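Local coordinates for beta-Ala-His dipeptidase (Homo sapiens, PDB 3DLJ), which hydrolyses Xaa-His dipeptides, above all carnosine and anserine, as a secreted dizinc metallopeptidase of the M20 family, at residues 30-39 against 138-149. Residues are numbered along the deposited sequence; the frame is centred on the assembly and turned at random.
Sequences TLKEWVAIES and GRGATDNKGPVL. With ZN (zinc ion), chain D; ZN (zinc ion), chain C.
Lys145 leaves helix 141-149 with CG anti to its carbonyl carbon (chi1 -71°) and a fully extended chain beyond, which carries NZ past the flank of helix 30-35 to the turn that follows it. There NZ donates to Ser39 OG, itself also hydrogen-bonded to Leu111 O, at 2.8 Å and to Trp34 O at 3.0 Å, the latter from above the carbonyl plane. Ile37 N approaches the same Trp34 oxygen from the opposite face. A water accepts from Lys145 NZ and donates to Val35 O and Arg139 O, tying the two backbones together. A lysine suits this place because its long apolar shaft can run through the packed interior, with CB against Leu31 CD1, and still deliver an ammonium to several oxygens. A methionine in its place would probably cost Trp34 O, Ser39 OG and the water their shared donor, and hold the turn less firmly.

Farther along, Leu149, whose branched end suits a broad indole face, covers one side of Trp34: its CD2 stands 3.6 Å from the centroid of the six-membered ring, only 6° off the normal, a CH-pi contact. Val148 CG1 meets the ring edge at Trp34 CZ3, while Met55 and Val58 of helix 46-65 also pack on this tryptophan. Helix 24-35 is thereby docked on helix 141-160 of the zinc-binding domain of the M20 fold, the short segments crossing at 136°. Leu31 is a knob filling a hole formed by Ala141, Lys145, Gly146 and Leu149, its CD1 3.6 Å from Gly146 N; at Gly146 a beta carbon would clash with Ala141 O. The peptide bond between Asp143 and Asn144, just before Lys145, is cis. Asp143's carboxylate can give each metal one oxygen: OD1 binds the zinc also held by His110 and Asp206, OD2 that held by Glu178 and His456.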
loop_
_atom_site.group_PDB
_atom_site.type_symbol
_atom_site.label_atom_id
_atom_site.label_comp_id
_atom_site.label_asym_id
_atom_site.label_seq_id
_atom_site.Cartn_x
_atom_site.Cartn_y
_atom_site.Cartn_z
ATOM N N THR A 30 -4.676 -22.259 -2.095
ATOM C CA THR A 30 -5.703 -21.240 -2.295
ATOM C C THR A 30 -5.052 -19.918 -2.724
ATOM O O THR A 30 -5.525 -19.265 -3.653
ATOM C CB THR A 30 -6.568 -21.015 -1.066
ATOM O OG1 THR A 30 -7.201 -22.250 -0.715
ATOM C CG2 THR A 30 -7.642 -19.969 -1.356
ATOM N N LEU A 31 -3.944 -19.546 -2.085
ATOM C CA LEU A 31 -3.267 -18.332 -2.495
ATOM C C LEU A 31 -2.797 -18.405 -3.956
ATOM O O LEU A 31 -2.953 -17.446 -4.703
ATOM C CB LEU A 31 -2.129 -17.984 -1.524
ATOM C CG LEU A 31 -1.330 -16.716 -1.843
ATOM C CD1 LEU A 31 -2.241 -15.489 -1.936
ATOM C CD2 LEU A 31 -0.202 -16.501 -0.803
ATOM N N LYS A 32 -2.211 -19.535 -4.349
ATOM C CA LYS A 32 -1.814 -19.795 -5.736
ATOM C C LYS A 32 -2.992 -19.574 -6.708
ATOM O O LYS A 32 -2.834 -18.923 -7.749
ATOM C CB LYS A 32 -1.267 -21.229 -5.865
ATOM C CG LYS A 32 -0.752 -21.600 -7.266
ATOM C CD LYS A 32 0.021 -22.929 -7.223
ATOM C CE LYS A 32 1.024 -23.045 -8.390
ATOM N NZ LYS A 32 0.390 -23.633 -9.604
ATOM N N GLU A 33 -4.170 -20.083 -6.332
ATOM C CA GLU A 33 -5.399 -19.916 -7.114
ATOM C C GLU A 33 -5.893 -18.480 -7.135
ATOM O O GLU A 33 -6.377 -18.023 -8.161
ATOM C CB GLU A 33 -6.509 -20.820 -6.603
ATOM C CG GLU A 33 -6.270 -22.297 -6.867
ATOM C CD GLU A 33 -7.164 -23.200 -6.030
ATOM O OE1 GLU A 33 -6.929 -24.425 -6.058
ATOM O OE2 GLU A 33 -8.093 -22.704 -5.339
ATOM N N TRP A 34 -5.794 -17.763 -6.020
ATOM C CA TRP A 34 -6.231 -16.354 -6.024
ATOM C C TRP A 34 -5.278 -15.449 -6.828
ATOM O O TRP A 34 -5.725 -14.564 -7.514
ATOM C CB TRP A 34 -6.471 -15.810 -4.602
ATOM C CG TRP A 34 -7.770 -16.254 -3.973
ATOM C CD1 TRP A 34 -8.440 -17.422 -4.204
ATOM C CD2 TRP A 34 -8.511 -15.563 -2.947
ATOM N NE1 TRP A 34 -9.561 -17.490 -3.415
ATOM C CE2 TRP A 34 -9.635 -16.365 -2.634
ATOM C CE3 TRP A 34 -8.335 -14.346 -2.268
ATOM C CZ2 TRP A 34 -10.592 -15.987 -1.684
ATOM C CZ3 TRP A 34 -9.290 -13.962 -1.316
ATOM C CH2 TRP A 34 -10.405 -14.788 -1.036
ATOM N N VAL A 35 -3.978 -15.704 -6.729
ATOM C CA VAL A 35 -2.936 -14.993 -7.467
ATOM C C VAL A 35 -3.046 -15.172 -9.004
ATOM O O VAL A 35 -2.747 -14.253 -9.768
ATOM C CB VAL A 35 -1.503 -15.417 -6.943
ATOM C CG1 VAL A 35 -0.406 -15.140 -8.001
ATOM C CG2 VAL A 35 -1.179 -14.713 -5.607
ATOM N N ALA A 36 -3.483 -16.355 -9.433
ATOM C CA ALA A 36 -3.679 -16.676 -10.840
ATOM C C ALA A 36 -4.857 -15.919 -11.496
ATOM O O ALA A 36 -4.968 -15.873 -12.720
ATOM C CB ALA A 36 -3.825 -18.189 -11.014
ATOM N N ILE A 37 -5.728 -15.331 -10.678
ATOM C CA ILE A 37 -6.781 -14.458 -11.179
ATOM C C ILE A 37 -6.156 -13.070 -11.378
ATOM O O ILE A 37 -5.786 -12.413 -10.428
ATOM C CB ILE A 37 -7.996 -14.401 -10.238
ATOM C CG1 ILE A 37 -8.507 -15.839 -9.956
ATOM C CG2 ILE A 37 -9.109 -13.517 -10.849
ATOM C CD1 ILE A 37 -9.590 -15.953 -8.903
ATOM N N GLU A 38 -6.023 -12.652 -12.628
ATOM C CA GLU A 38 -5.263 -11.457 -12.958
ATOM C C GLU A 38 -6.073 -10.185 -12.727
ATOM O O GLU A 38 -6.449 -9.479 -13.675
ATOM C CB GLU A 38 -4.731 -11.587 -14.378
ATOM C CG GLU A 38 -3.897 -12.861 -14.489
ATOM C CD GLU A 38 -3.180 -13.013 -15.819
ATOM O OE1 GLU A 38 -3.064 -12.004 -16.557
ATOM O OE2 GLU A 38 -2.714 -14.139 -16.114
ATOM N N SER A 39 -6.311 -9.895 -11.440
ATOM C CA SER A 39 -7.245 -8.839 -10.998
ATOM C C SER A 39 -6.648 -7.424 -11.055
ATOM O O SER A 39 -6.712 -6.641 -10.103
ATOM C CB SER A 39 -7.782 -9.165 -9.601
ATOM O OG SER A 39 -6.725 -9.493 -8.714
ATOM N N GLY A 138 4.836 -14.045 -6.597
ATOM C CA GLY A 138 3.683 -13.805 -7.428
ATOM C C GLY A 138 3.115 -12.439 -7.163
ATOM O O GLY A 138 3.256 -11.902 -6.054
ATOM N N ARG A 139 2.472 -11.864 -8.170
ATOM C CA ARG A 139 1.829 -10.564 -8.000
ATOM C C ARG A 139 0.600 -10.665 -7.073
ATOM O O ARG A 139 -0.306 -11.470 -7.304
ATOM C CB ARG A 139 1.462 -9.956 -9.370
ATOM C CG ARG A 139 0.526 -8.766 -9.283
ATOM C CD ARG A 139 1.179 -7.561 -8.514
ATOM N NE ARG A 139 2.055 -6.787 -9.399
ATOM C CZ ARG A 139 3.354 -6.549 -9.206
ATOM N NH1 ARG A 139 4.006 -5.840 -10.113
ATOM N NH2 ARG A 139 4.009 -6.986 -8.113
ATOM N N GLY A 140 0.579 -9.835 -6.029
ATOM C CA GLY A 140 -0.488 -9.877 -5.018
ATOM C C GLY A 140 -0.220 -10.800 -3.838
ATOM O O GLY A 140 -1.077 -10.935 -2.964
ATOM N N ALA A 141 0.941 -11.458 -3.812
ATOM C CA ALA A 141 1.273 -12.400 -2.717
ATOM C C ALA A 141 1.263 -11.718 -1.360
ATOM O O ALA A 141 0.679 -12.238 -0.413
ATOM C CB ALA A 141 2.632 -13.094 -2.956
ATOM N N THR A 142 1.929 -10.566 -1.269
ATOM C CA THR A 142 1.907 -9.727 -0.059
ATOM C C THR A 142 0.852 -8.582 -0.183
ATOM O O THR A 142 0.218 -8.211 0.799
ATOM C CB THR A 142 3.317 -9.149 0.270
ATOM O OG1 THR A 142 3.483 -9.063 1.693
ATOM C CG2 THR A 142 3.513 -7.760 -0.320
ATOM N N ASP A 143 0.660 -8.062 -1.389
ATOM C CA ASP A 143 -0.185 -6.866 -1.638
ATOM C C ASP A 143 -1.346 -7.129 -2.649
ATOM O O ASP A 143 -1.189 -6.864 -3.839
ATOM C CB ASP A 143 0.733 -5.745 -2.151
ATOM C CG ASP A 143 0.048 -4.385 -2.248
ATOM O OD1 ASP A 143 -1.078 -4.200 -1.725
ATOM O OD2 ASP A 143 0.670 -3.477 -2.860
ATOM N N ASN A 144 -2.511 -7.619 -2.215
ATOM C CA ASN A 144 -2.867 -7.883 -0.817
ATOM C C ASN A 144 -3.590 -9.231 -0.595
ATOM O O ASN A 144 -4.361 -9.365 0.346
ATOM C CB ASN A 144 -3.751 -6.732 -0.324
ATOM C CG ASN A 144 -3.877 -6.677 1.181
ATOM O OD1 ASN A 144 -4.967 -6.428 1.709
ATOM N ND2 ASN A 144 -2.768 -6.897 1.888
ATOM N N LYS A 145 -3.342 -10.233 -1.443
ATOM C CA LYS A 145 -4.105 -11.505 -1.399
ATOM C C LYS A 145 -3.634 -12.404 -0.252
ATOM O O LYS A 145 -4.457 -13.024 0.433
ATOM C CB LYS A 145 -4.044 -12.228 -2.758
ATOM C CG LYS A 145 -4.868 -11.512 -3.856
ATOM C CD LYS A 145 -4.492 -11.916 -5.283
ATOM C CE LYS A 145 -5.467 -11.300 -6.273
ATOM N NZ LYS A 145 -5.141 -11.631 -7.703
ATOM N N GLY A 146 -2.322 -12.443 -0.020
ATOM C CA GLY A 146 -1.743 -13.167 1.129
ATOM C C GLY A 146 -2.376 -12.808 2.474
ATOM O O GLY A 146 -2.900 -13.682 3.162
ATOM N N PRO A 147 -2.280 -11.529 2.892
ATOM C CA PRO A 147 -2.897 -11.130 4.161
ATOM C C PRO A 147 -4.439 -11.189 4.209
ATOM O O PRO A 147 -5.002 -11.454 5.267
ATOM C CB PRO A 147 -2.359 -9.692 4.382
ATOM C CG PRO A 147 -1.153 -9.593 3.557
ATOM C CD PRO A 147 -1.498 -10.419 2.311
ATOM N N VAL A 148 -5.124 -10.971 3.100
ATOM C CA VAL A 148 -6.575 -11.192 3.097
ATOM C C VAL A 148 -6.894 -12.660 3.372
ATOM O O VAL A 148 -7.792 -12.975 4.168
ATOM C CB VAL A 148 -7.286 -10.707 1.801
ATOM C CG1 VAL A 148 -8.763 -11.117 1.798
ATOM C CG2 VAL A 148 -7.175 -9.207 1.661
ATOM N N LEU A 149 -6.151 -13.556 2.725
ATOM C CA LEU A 149 -6.386 -15.005 2.885
ATOM C C LEU A 149 -5.955 -15.510 4.237
ATOM O O LEU A 149 -6.575 -16.413 4.757
ATOM C CB LEU A 149 -5.718 -15.808 1.765
ATOM C CG LEU A 149 -6.578 -15.922 0.496
ATOM C CD1 LEU A 149 -5.776 -16.521 -0.675
ATOM C CD2 LEU A 149 -7.847 -16.754 0.774
HETATM ZN ZN ZN D . -2.401 -3.039 -0.874
HETATM ZN ZN ZN C . -0.487 -1.754 -3.469
HETATM O O HOH W 1 -2.487 -11.778 -8.601
#